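Local coordinates for putative major capsid protein (Cafeteriavirus-dependent mavirus, PDB 6G44), which probably builds the icosahedral shell of the virophage, as a double jelly-roll major capsid protein that packs as trimers, at residues P102-S106 with P238-I242; I299-N305 with N317-T323; K307-G311 with K414-F420; G358-D364 with I448-A454. All coordinates share one frame; numbering follows the deposited sequence.

Overall arrangement
Along the chain, contact 1 closes before the other three open. It joins two short helices, 102-105 and 238-241, in the N-terminal half, about 28 Å from contacts 2 and 3 and 33 Å from contact 4, centre to centre. The remaining three lie in the C-terminal half. Contacts 2 and 4 share a four-stranded antiparallel sheet in which strands 319-328 and 448-457 are neighbours; their centres are about 16 Å apart, with L321 O close to A454 N. Contacts 2 and 3 interleave along the chain and touch through N317 OD1 and K307 N, sharing a sulfate ion. Such separation fits a double jelly-roll, with contact 1 in one half and contacts 2 to 4 in the other.

Contact 1: P102-S106 with P238-I242; sequences PVNRS and PENMI
The backbone oxygen N240 O receives R105 NE at 2.8 Å, an N-H...O angle of 160°, and the CB and CD carbons of the same arginine lie alongside it. One residue back, E239 O takes R105 NH1 at 3.1 Å in a more bent bond. Both oxygens sit at the edge of the guanidinium, near its plane, so the arginine reads two successive carbonyls of helix 238-241 with one edge, the NE and NH1 side. The chain is extended at chi2 and bends at chi3 (53°), which brings NE and NH1 round to the two carbonyls. Its other terminal nitrogen, NH2, forms a salt bridge with D351, and E239 O has a second donor in K99 NZ.

At the next residue, S106 OG gives its hydrogen to P102 O at 2.8 Å, almost straight in line with the carbonyl, which ties the end of the first helix back on its start. The same hydroxyl fits between two side chains of the other helix, 3.3 Å from M241 CG and 3.4 Å from N240 CB. The N240 amide lies against the R105 carbonyl and sends ND2 to Q235 O. On the buried side P102 CB rests on M241 CB at 4.3 Å, while the M241 side chain also touches F79 and I261 of the jelly-roll strands.

Two carbonyls near the C-terminal end of a short helix, where the helix dipole would be negative, thus face a cation that is bonded at both NE and NH1. Those two bonds fix the rotation of the guanidinium, and D351 would offset part of its charge.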
# COMPACT_ATOMS: atom_id res chain seq x y z
N PRO C 102 8.80 15.36 -14.51
CA PRO C 102 9.09 16.18 -15.72
C PRO C 102 9.84 17.47 -15.44
O PRO C 102 10.54 17.97 -16.33
CB PRO C 102 7.71 16.46 -16.29
CG PRO C 102 6.80 16.40 -15.10
CD PRO C 102 7.35 15.29 -14.25
N VAL C 103 9.71 18.02 -14.24
CA VAL C 103 10.47 19.23 -13.89
C VAL C 103 11.92 18.88 -13.72
O VAL C 103 12.78 19.50 -14.36
CB VAL C 103 9.90 19.97 -12.68
CG1 VAL C 103 10.82 21.08 -12.18
CG2 VAL C 103 8.51 20.48 -13.00
N ASN C 104 12.25 17.90 -12.89
CA ASN C 104 13.67 17.58 -12.69
C ASN C 104 14.33 16.96 -13.94
O ASN C 104 15.53 17.18 -14.18
CB ASN C 104 13.87 16.73 -11.42
CG ASN C 104 13.67 17.55 -10.18
OD1 ASN C 104 14.56 18.30 -9.78
ND2 ASN C 104 12.49 17.41 -9.53
N ARG C 105 13.55 16.25 -14.76
CA ARG C 105 14.05 15.75 -16.05
C ARG C 105 14.51 16.87 -16.98
O ARG C 105 15.35 16.64 -17.85
CB ARG C 105 12.99 14.97 -16.80
CG ARG C 105 12.85 13.52 -16.40
CD ARG C 105 11.87 12.76 -17.31
NE ARG C 105 12.16 12.88 -18.74
CZ ARG C 105 12.93 12.05 -19.46
NH1 ARG C 105 13.09 12.26 -20.78
NH2 ARG C 105 13.55 11.02 -18.88
N SER C 106 13.93 18.04 -16.78
CA SER C 106 14.17 19.22 -17.64
C SER C 106 15.32 20.09 -17.15
O SER C 106 15.53 21.17 -17.72
CB SER C 106 12.90 20.04 -17.72
OG SER C 106 11.87 19.33 -18.39
N PRO C 238 9.91 19.34 -25.12
CA PRO C 238 9.00 18.21 -25.24
C PRO C 238 9.63 16.86 -24.91
O PRO C 238 8.99 16.04 -24.22
CB PRO C 238 8.55 18.31 -26.69
CG PRO C 238 8.58 19.76 -26.97
CD PRO C 238 9.85 20.19 -26.33
N GLU C 239 10.85 16.59 -25.34
CA GLU C 239 11.47 15.29 -25.05
C GLU C 239 11.70 15.06 -23.56
O GLU C 239 11.82 13.93 -23.12
CB GLU C 239 12.81 15.16 -25.81
CG GLU C 239 13.45 13.80 -25.70
CD GLU C 239 14.47 13.50 -26.78
OE1 GLU C 239 14.88 14.44 -27.50
OE2 GLU C 239 14.87 12.32 -26.87
N ASN C 240 11.85 16.12 -22.78
CA ASN C 240 12.00 15.98 -21.35
C ASN C 240 10.69 15.84 -20.59
O ASN C 240 10.67 15.16 -19.56
CB ASN C 240 12.86 17.10 -20.80
CG ASN C 240 14.31 16.93 -21.20
OD1 ASN C 240 14.77 15.82 -21.46
ND2 ASN C 240 15.05 18.03 -21.24
N MET C 241 9.62 16.41 -21.10
CA MET C 241 8.35 16.53 -20.35
C MET C 241 7.21 15.67 -20.86
O MET C 241 6.43 15.21 -20.06
CB MET C 241 7.86 17.99 -20.32
CG MET C 241 8.84 18.93 -19.67
SD MET C 241 8.15 20.55 -19.34
CE MET C 241 7.76 21.09 -20.99
N ILE C 242 7.03 15.55 -22.18
CA ILE C 242 5.82 15.06 -22.79
C ILE C 242 5.90 13.58 -23.11
O ILE C 242 6.84 13.10 -23.71
CB ILE C 242 5.51 15.88 -24.08
CG1 ILE C 242 5.43 17.39 -23.74
CG2 ILE C 242 4.25 15.38 -24.78
CD1 ILE C 242 4.24 17.79 -22.88

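Contact 2: I299-N305 with N317-T323; sequences ISSMCLN and NKHILTT. With SO4 (sulfate ion), chain B.
H319 and C303 make the aromatic part of this contact: C303 CB stands over the centre of the imidazole, 3.7 Å from the centroid and only 7° off the ring normal, a CH-pi contact. C303 SG lies over the same face, farther off the normal, at 4.1 Å from the H319 centroid.

The polar part uses the edge of the ring. H319 NE2 donates to N305 OD1 at 2.8 Å with an N-H...O angle of 165°, and H319 CE1 comes within 3.1 Å of L304 O, also near the ring plane. With N305 CG beside the backbone N, the amide swings across to the imidazole, the two planes moderately inclined. N305 OD1 also accepts from a water that donates to N317 O. A second water joins S301 OG to I320 O. The N305 and N317 amides slide past each other with nearly parallel planes, and N317 ND2 donates to sulfate O3 at 2.8 Å. K318 N holds sulfate O4; the ion probably comes from the crystallisation liquor.

Carbon packing continues toward I299: I299 CG2 meets L321 CB, while L321 CD2 lies 3.4 Å from the S301 hydroxyl (OG) and I299 CD1 3.4 Å from the carbonyl oxygen T322 O.

The two strands run at 152° with axes 7.1 Å apart and are joined by side chains and water. They belong to different sheets of the C-terminal jelly-roll: strand 286-305 bonds to strand 464-482, strand 319-328 neighbours strand 448-457, and C303 and L321 both touch F456 of strand 448-457.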
# COMPACT_ATOMS: atom_id res chain seq x y z
N ILE C 299 31.70 4.36 -20.23
CA ILE C 299 32.30 3.84 -21.47
C ILE C 299 31.18 3.38 -22.37
O ILE C 299 30.13 2.94 -21.87
CB ILE C 299 33.32 2.72 -21.18
CG1 ILE C 299 34.18 2.46 -22.43
CG2 ILE C 299 32.65 1.45 -20.67
CD1 ILE C 299 35.42 1.68 -22.13
N SER C 300 31.37 3.50 -23.68
CA SER C 300 30.32 3.12 -24.62
C SER C 300 30.84 2.21 -25.72
O SER C 300 32.05 2.08 -25.91
CB SER C 300 29.70 4.38 -25.23
OG SER C 300 30.63 5.06 -26.06
N SER C 301 29.91 1.56 -26.41
CA SER C 301 30.21 0.80 -27.62
C SER C 301 28.98 0.78 -28.52
O SER C 301 27.84 1.05 -28.10
CB SER C 301 30.65 -0.62 -27.30
OG SER C 301 29.57 -1.41 -26.81
N MET C 302 29.24 0.46 -29.79
CA MET C 302 28.19 0.15 -30.73
C MET C 302 27.86 -1.31 -30.51
O MET C 302 28.70 -2.17 -30.74
CB MET C 302 28.66 0.39 -32.18
CG MET C 302 27.61 0.08 -33.25
SD MET C 302 26.15 1.13 -33.09
CE MET C 302 25.19 0.66 -34.52
N CYS C 303 26.62 -1.57 -30.08
CA CYS C 303 26.16 -2.92 -29.79
C CYS C 303 25.30 -3.44 -30.93
O CYS C 303 24.24 -2.88 -31.22
CB CYS C 303 25.34 -2.91 -28.48
SG CYS C 303 26.37 -2.61 -27.03
N LEU C 304 25.77 -4.51 -31.60
CA LEU C 304 25.10 -5.09 -32.77
C LEU C 304 24.47 -6.38 -32.37
O LEU C 304 25.15 -7.25 -31.81
CB LEU C 304 26.12 -5.39 -33.90
CG LEU C 304 26.96 -4.23 -34.44
CD1 LEU C 304 27.85 -4.75 -35.57
CD2 LEU C 304 26.09 -3.09 -34.93
N ASN C 305 23.18 -6.53 -32.64
CA ASN C 305 22.50 -7.81 -32.46
C ASN C 305 22.45 -8.60 -33.76
O ASN C 305 22.18 -8.03 -34.82
CB ASN C 305 21.11 -7.60 -31.89
CG ASN C 305 21.15 -7.20 -30.41
OD1 ASN C 305 22.16 -7.39 -29.73
ND2 ASN C 305 20.04 -6.66 -29.92
N ASN C 317 22.21 -11.77 -27.87
CA ASN C 317 23.63 -11.42 -27.86
C ASN C 317 24.02 -10.83 -26.51
O ASN C 317 23.31 -9.97 -26.00
CB ASN C 317 23.95 -10.41 -28.95
CG ASN C 317 23.72 -10.97 -30.34
OD1 ASN C 317 22.65 -10.82 -30.93
ND2 ASN C 317 24.74 -11.64 -30.87
N LYS C 318 25.11 -11.32 -25.94
CA LYS C 318 25.59 -10.88 -24.63
C LYS C 318 26.69 -9.88 -24.86
O LYS C 318 27.82 -10.26 -25.18
CB LYS C 318 26.11 -12.06 -23.80
CG LYS C 318 25.08 -13.17 -23.59
CD LYS C 318 25.61 -14.26 -22.66
CE LYS C 318 25.15 -15.66 -23.04
NZ LYS C 318 23.68 -15.88 -22.97
N HIS C 319 26.35 -8.60 -24.75
CA HIS C 319 27.28 -7.48 -24.91
C HIS C 319 28.02 -7.23 -23.61
O HIS C 319 27.46 -7.39 -22.53
CB HIS C 319 26.53 -6.23 -25.31
CG HIS C 319 25.80 -6.38 -26.60
ND1 HIS C 319 26.46 -6.49 -27.80
CD2 HIS C 319 24.48 -6.50 -26.87
CE1 HIS C 319 25.57 -6.64 -28.76
NE2 HIS C 319 24.36 -6.66 -28.23
N ILE C 320 29.30 -6.88 -23.71
CA ILE C 320 30.12 -6.59 -22.54
C ILE C 320 30.72 -5.21 -22.64
O ILE C 320 31.26 -4.81 -23.69
CB ILE C 320 31.24 -7.65 -22.35
CG1 ILE C 320 30.64 -9.06 -22.29
CG2 ILE C 320 32.08 -7.34 -21.12
CD1 ILE C 320 31.63 -10.21 -22.35
N LEU C 321 30.68 -4.48 -21.54
CA LEU C 321 31.38 -3.21 -21.43
C LEU C 321 32.12 -3.22 -20.10
O LEU C 321 31.60 -3.71 -19.09
CB LEU C 321 30.42 -2.02 -21.50
CG LEU C 321 29.85 -1.61 -22.85
CD1 LEU C 321 28.74 -0.57 -22.72
CD2 LEU C 321 30.99 -1.05 -23.71
N THR C 322 33.34 -2.67 -20.11
CA THR C 322 34.15 -2.56 -18.92
C THR C 322 34.69 -1.15 -18.79
O THR C 322 35.35 -0.65 -19.71
CB THR C 322 35.34 -3.55 -18.95
OG1 THR C 322 34.87 -4.89 -19.19
CG2 THR C 322 36.10 -3.53 -17.66
N THR C 323 34.46 -0.51 -17.64
CA THR C 323 34.98 0.83 -17.42
C THR C 323 36.50 0.80 -17.42
O THR C 323 37.12 -0.22 -17.16
CB THR C 323 34.56 1.45 -16.07
OG1 THR C 323 35.12 0.71 -14.98
CG2 THR C 323 33.03 1.52 -15.94
S SO4 B . 26.99 -13.55 -28.46
O1 SO4 B . 26.29 -14.48 -29.37
O2 SO4 B . 28.43 -13.84 -28.37
O3 SO4 B . 26.86 -12.19 -29.05
O4 SO4 B . 26.40 -13.67 -27.09
O HOH W 1 30.19 -3.84 -25.91
O HOH W 2 21.48 -8.16 -26.93

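Contact 3: K307-G311 with K414-F420; sequences KDPYG and KFKEAIF. With SO4 (sulfate ion), chain B.
Y310 lays one ring face over K414 CB, a CH-pi contact with CB 4.1 Å from the ring centroid and displaced toward the rim. Y310 CE2 reaches F415 CB at 3.8 Å, and at the root of the ring Y310 CB meets A418 CB. P309 meets two phenylalanines from directions roughly at right angles: its CB is 3.7 Å from F420 CZ, and its CG touches F415 CE1 near the plane of that ring. P309 O and Y310 N lie at the edge of the F420 ring, P309 O being 3.4 Å from CE2.

A type I beta turn from D308 to G311, closed by G311 N to D308 O at 3.1 Å, puts proline and tyrosine at its two central positions. This turn belongs to the loop joining strands 286-305 and 319-328 of the C-terminal jelly-roll, and it packs on the end of helix 411-417. With CG between the backbone N and carbonyl carbon (chi1 56°), the Y310 ring folds back over its own turn, between D308 CB and K414 CB.

Farther out, K414 NZ is held by V409 O and V404 O, and V404 touches Y310 and A418. At the start of the loop K307 NZ donates to sulfate O1 at 2.8 Å.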
# COMPACT_ATOMS: atom_id res chain seq x y z
N LYS C 307 20.97 -11.99 -33.32
CA LYS C 307 19.86 -12.88 -33.01
C LYS C 307 18.67 -12.03 -32.59
O LYS C 307 18.82 -10.85 -32.19
CB LYS C 307 20.29 -13.88 -31.95
CG LYS C 307 21.26 -14.91 -32.57
CD LYS C 307 22.03 -15.70 -31.56
CE LYS C 307 23.24 -14.95 -31.02
NZ LYS C 307 23.73 -15.64 -29.80
N ASP C 308 17.48 -12.58 -32.76
CA ASP C 308 16.25 -11.83 -32.46
C ASP C 308 16.24 -11.51 -30.96
O ASP C 308 16.40 -12.40 -30.15
CB ASP C 308 14.99 -12.64 -32.79
CG ASP C 308 14.81 -12.89 -34.28
OD1 ASP C 308 15.22 -12.04 -35.10
OD2 ASP C 308 14.24 -13.96 -34.60
N PRO C 309 16.00 -10.23 -30.60
CA PRO C 309 15.91 -9.95 -29.17
C PRO C 309 14.67 -10.57 -28.54
O PRO C 309 14.67 -10.83 -27.33
CB PRO C 309 15.86 -8.43 -29.13
CG PRO C 309 15.25 -8.02 -30.44
CD PRO C 309 15.86 -9.01 -31.41
N TYR C 310 13.66 -10.86 -29.35
CA TYR C 310 12.42 -11.53 -28.90
C TYR C 310 12.49 -13.05 -29.04
O TYR C 310 11.49 -13.74 -28.84
CB TYR C 310 11.22 -10.98 -29.69
CG TYR C 310 11.37 -11.12 -31.20
CD1 TYR C 310 11.08 -12.32 -31.84
CD2 TYR C 310 11.82 -10.05 -31.97
CE1 TYR C 310 11.24 -12.42 -33.22
CE2 TYR C 310 11.99 -10.15 -33.35
CZ TYR C 310 11.70 -11.33 -33.95
OH TYR C 310 11.88 -11.39 -35.33
N GLY C 311 13.66 -13.59 -29.40
CA GLY C 311 13.86 -15.03 -29.51
C GLY C 311 14.23 -15.68 -28.19
O GLY C 311 14.06 -15.10 -27.13
N LYS C 414 7.01 -9.10 -36.04
CA LYS C 414 7.29 -9.55 -34.66
C LYS C 414 8.13 -8.54 -33.90
O LYS C 414 7.84 -8.23 -32.75
CB LYS C 414 7.97 -10.91 -34.64
CG LYS C 414 7.04 -12.06 -35.00
CD LYS C 414 7.71 -13.40 -34.82
CE LYS C 414 6.96 -14.56 -35.44
NZ LYS C 414 5.53 -14.63 -35.03
N PHE C 415 9.18 -8.02 -34.55
CA PHE C 415 10.04 -7.06 -33.91
C PHE C 415 9.28 -5.78 -33.53
O PHE C 415 9.40 -5.28 -32.39
CB PHE C 415 11.23 -6.68 -34.79
CG PHE C 415 12.06 -5.61 -34.18
CD1 PHE C 415 12.81 -5.90 -33.07
CD2 PHE C 415 12.01 -4.29 -34.63
CE1 PHE C 415 13.56 -4.94 -32.44
CE2 PHE C 415 12.76 -3.31 -34.00
CZ PHE C 415 13.54 -3.63 -32.90
N LYS C 416 8.51 -5.25 -34.48
CA LYS C 416 7.77 -4.00 -34.27
C LYS C 416 6.82 -4.08 -33.07
O LYS C 416 6.59 -3.08 -32.39
CB LYS C 416 6.99 -3.63 -35.55
CG LYS C 416 6.23 -2.31 -35.51
CD LYS C 416 5.69 -1.91 -36.89
CE LYS C 416 4.70 -2.92 -37.47
NZ LYS C 416 3.54 -3.21 -36.58
N GLU C 417 6.26 -5.26 -32.83
CA GLU C 417 5.29 -5.46 -31.76
C GLU C 417 5.90 -5.87 -30.42
O GLU C 417 5.20 -5.83 -29.42
CB GLU C 417 4.25 -6.48 -32.19
CG GLU C 417 3.44 -5.95 -33.39
CD GLU C 417 2.29 -6.83 -33.81
OE1 GLU C 417 1.78 -7.59 -32.97
OE2 GLU C 417 1.91 -6.75 -35.00
N ALA C 418 7.18 -6.24 -30.41
CA ALA C 418 7.81 -6.73 -29.18
C ALA C 418 7.97 -5.58 -28.18
O ALA C 418 8.32 -4.44 -28.55
CB ALA C 418 9.16 -7.34 -29.47
N ILE C 419 7.73 -5.91 -26.92
CA ILE C 419 7.92 -5.00 -25.79
C ILE C 419 8.89 -5.63 -24.81
O ILE C 419 8.77 -6.83 -24.52
CB ILE C 419 6.58 -4.72 -25.10
CG1 ILE C 419 5.64 -4.00 -26.07
CG2 ILE C 419 6.77 -3.85 -23.85
CD1 ILE C 419 4.23 -3.88 -25.61
N PHE C 420 9.80 -4.82 -24.29
CA PHE C 420 10.84 -5.25 -23.35
C PHE C 420 10.76 -4.50 -22.04
O PHE C 420 10.26 -3.37 -21.97
CB PHE C 420 12.24 -5.10 -23.95
CG PHE C 420 12.43 -5.96 -25.16
CD1 PHE C 420 12.07 -5.51 -26.43
CD2 PHE C 420 12.96 -7.23 -25.04
CE1 PHE C 420 12.20 -6.33 -27.53
CE2 PHE C 420 13.10 -8.06 -26.14
CZ PHE C 420 12.72 -7.60 -27.39
S SO4 B . 26.99 -13.55 -28.46
O1 SO4 B . 26.29 -14.48 -29.37
O2 SO4 B . 28.43 -13.84 -28.37
O3 SO4 B . 26.86 -12.19 -29.05
O4 SO4 B . 26.40 -13.67 -27.09

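Contact 4: G358-D364 with I448-A454; sequences GLEIKVD and INMQVQA
V363 and M450 meet on the buried face of an antiparallel beta ladder that pairs strands 355-363 and 448-457 in the C-terminal jelly-roll. V363 CG2 rests 4.0 Å from M450 CE, brought there by the M450 chi3 bend (-83°). I361 CD1 lies alongside V452 CG2 at 3.9 Å, and L359 CD1 packs on V452 CG1. Residues of two other strands, I426, F428, F335 and V337, close over this apolar row.

The other face is polar and partly exposed. E360 and Q453 extend side by side, their carboxylate and amide planes 44° apart, and Q453 OE1 approaches E360 CD to 3.4 Å. K362 passes over Q451 with loose carbon contacts and bends at chi4, so that NZ donates to D364 O at 2.8 Å. Q451 NE2 is bonded to T323 O of the neighbouring strand. A water donates to E360 O and, more distantly, to Q451 O.

Between the faces, E360 with Q453 and K362 with Q451 are hydrogen-bonded pairs, with Q453 N to E360 O nearly straight (176°). Beyond V363 the ladder ends in a side chain: D364 N donates to N449 O, and N449 N returns a 2.8 Å bond to D364 OD1.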
# COMPACT_ATOMS: atom_id res chain seq x y z
N GLY C 358 24.97 -9.84 -16.06
CA GLY C 358 26.18 -10.16 -15.32
C GLY C 358 26.92 -8.92 -14.91
O GLY C 358 26.85 -7.90 -15.59
N LEU C 359 27.58 -9.01 -13.76
CA LEU C 359 28.35 -7.92 -13.21
C LEU C 359 29.61 -8.48 -12.59
O LEU C 359 29.54 -9.47 -11.88
CB LEU C 359 27.50 -7.19 -12.16
CG LEU C 359 27.94 -5.82 -11.71
CD1 LEU C 359 27.96 -4.82 -12.86
CD2 LEU C 359 27.01 -5.34 -10.61
N GLU C 360 30.76 -7.87 -12.90
CA GLU C 360 32.01 -8.21 -12.21
C GLU C 360 32.70 -6.92 -11.79
O GLU C 360 32.86 -6.01 -12.59
CB GLU C 360 32.93 -9.05 -13.11
CG GLU C 360 32.29 -10.39 -13.49
CD GLU C 360 33.23 -11.36 -14.21
OE1 GLU C 360 32.69 -12.35 -14.79
OE2 GLU C 360 34.46 -11.16 -14.18
N ILE C 361 33.09 -6.87 -10.51
CA ILE C 361 33.67 -5.70 -9.88
C ILE C 361 35.13 -6.02 -9.46
O ILE C 361 35.38 -7.06 -8.90
CB ILE C 361 32.91 -5.26 -8.62
CG1 ILE C 361 31.39 -5.21 -8.82
CG2 ILE C 361 33.45 -3.91 -8.13
CD1 ILE C 361 30.92 -4.20 -9.82
N LYS C 362 36.04 -5.10 -9.77
CA LYS C 362 37.42 -5.13 -9.24
C LYS C 362 37.56 -3.95 -8.30
O LYS C 362 37.20 -2.85 -8.67
CB LYS C 362 38.42 -5.01 -10.38
CG LYS C 362 39.85 -4.72 -9.96
CD LYS C 362 40.76 -4.74 -11.19
CE LYS C 362 42.22 -4.52 -10.83
NZ LYS C 362 42.44 -3.21 -10.14
N VAL C 363 38.07 -4.19 -7.08
CA VAL C 363 38.45 -3.09 -6.18
C VAL C 363 39.88 -3.36 -5.77
O VAL C 363 40.13 -4.38 -5.13
CB VAL C 363 37.55 -2.96 -4.94
CG1 VAL C 363 38.05 -1.84 -4.01
CG2 VAL C 363 36.10 -2.69 -5.34
N ASP C 364 40.79 -2.46 -6.11
CA ASP C 364 42.23 -2.63 -5.83
C ASP C 364 42.67 -3.99 -6.42
O ASP C 364 42.38 -4.25 -7.58
CB ASP C 364 42.49 -2.43 -4.33
CG ASP C 364 42.10 -1.05 -3.84
OD1 ASP C 364 42.00 -0.12 -4.66
OD2 ASP C 364 41.91 -0.88 -2.60
N ILE C 448 40.93 4.18 -3.32
CA ILE C 448 40.66 2.90 -3.98
C ILE C 448 40.61 3.07 -5.49
O ILE C 448 40.39 4.18 -6.00
CB ILE C 448 39.34 2.24 -3.50
CG1 ILE C 448 38.12 3.16 -3.74
CG2 ILE C 448 39.48 1.84 -2.04
CD1 ILE C 448 36.78 2.47 -3.49
N ASN C 449 40.82 1.97 -6.19
CA ASN C 449 40.60 1.92 -7.64
C ASN C 449 39.55 0.86 -7.93
O ASN C 449 39.63 -0.23 -7.38
CB ASN C 449 41.89 1.59 -8.37
CG ASN C 449 42.98 2.63 -8.12
OD1 ASN C 449 42.78 3.82 -8.31
ND2 ASN C 449 44.14 2.16 -7.69
N MET C 450 38.55 1.21 -8.74
CA MET C 450 37.47 0.29 -9.11
C MET C 450 37.36 0.16 -10.62
O MET C 450 37.49 1.13 -11.35
CB MET C 450 36.14 0.78 -8.52
CG MET C 450 34.95 -0.12 -8.83
SD MET C 450 33.34 0.52 -8.24
CE MET C 450 33.44 -0.03 -6.58
N GLN C 451 37.01 -1.04 -11.08
CA GLN C 451 36.65 -1.28 -12.45
C GLN C 451 35.36 -2.12 -12.43
O GLN C 451 35.22 -3.02 -11.60
CB GLN C 451 37.78 -2.04 -13.15
CG GLN C 451 37.62 -2.22 -14.65
CD GLN C 451 38.95 -2.57 -15.32
OE1 GLN C 451 39.63 -3.49 -14.88
NE2 GLN C 451 39.31 -1.84 -16.36
N VAL C 452 34.45 -1.79 -13.33
CA VAL C 452 33.15 -2.48 -13.44
C VAL C 452 32.98 -3.05 -14.84
O VAL C 452 33.08 -2.32 -15.81
CB VAL C 452 32.00 -1.50 -13.12
CG1 VAL C 452 30.63 -2.13 -13.38
CG2 VAL C 452 32.11 -1.04 -11.67
N GLN C 453 32.70 -4.35 -14.92
CA GLN C 453 32.34 -5.03 -16.17
C GLN C 453 30.84 -5.37 -16.08
O GLN C 453 30.43 -5.96 -15.09
CB GLN C 453 33.15 -6.32 -16.30
CG GLN C 453 32.77 -7.18 -17.50
CD GLN C 453 33.31 -8.58 -17.42
OE1 GLN C 453 32.61 -9.50 -17.02
NE2 GLN C 453 34.60 -8.74 -17.75
N ALA C 454 30.07 -4.99 -17.09
CA ALA C 454 28.65 -5.35 -17.17
C ALA C 454 28.42 -6.15 -18.44
O ALA C 454 28.88 -5.73 -19.50
CB ALA C 454 27.78 -4.11 -17.21
O HOH W 3 35.85 -5.80 -13.20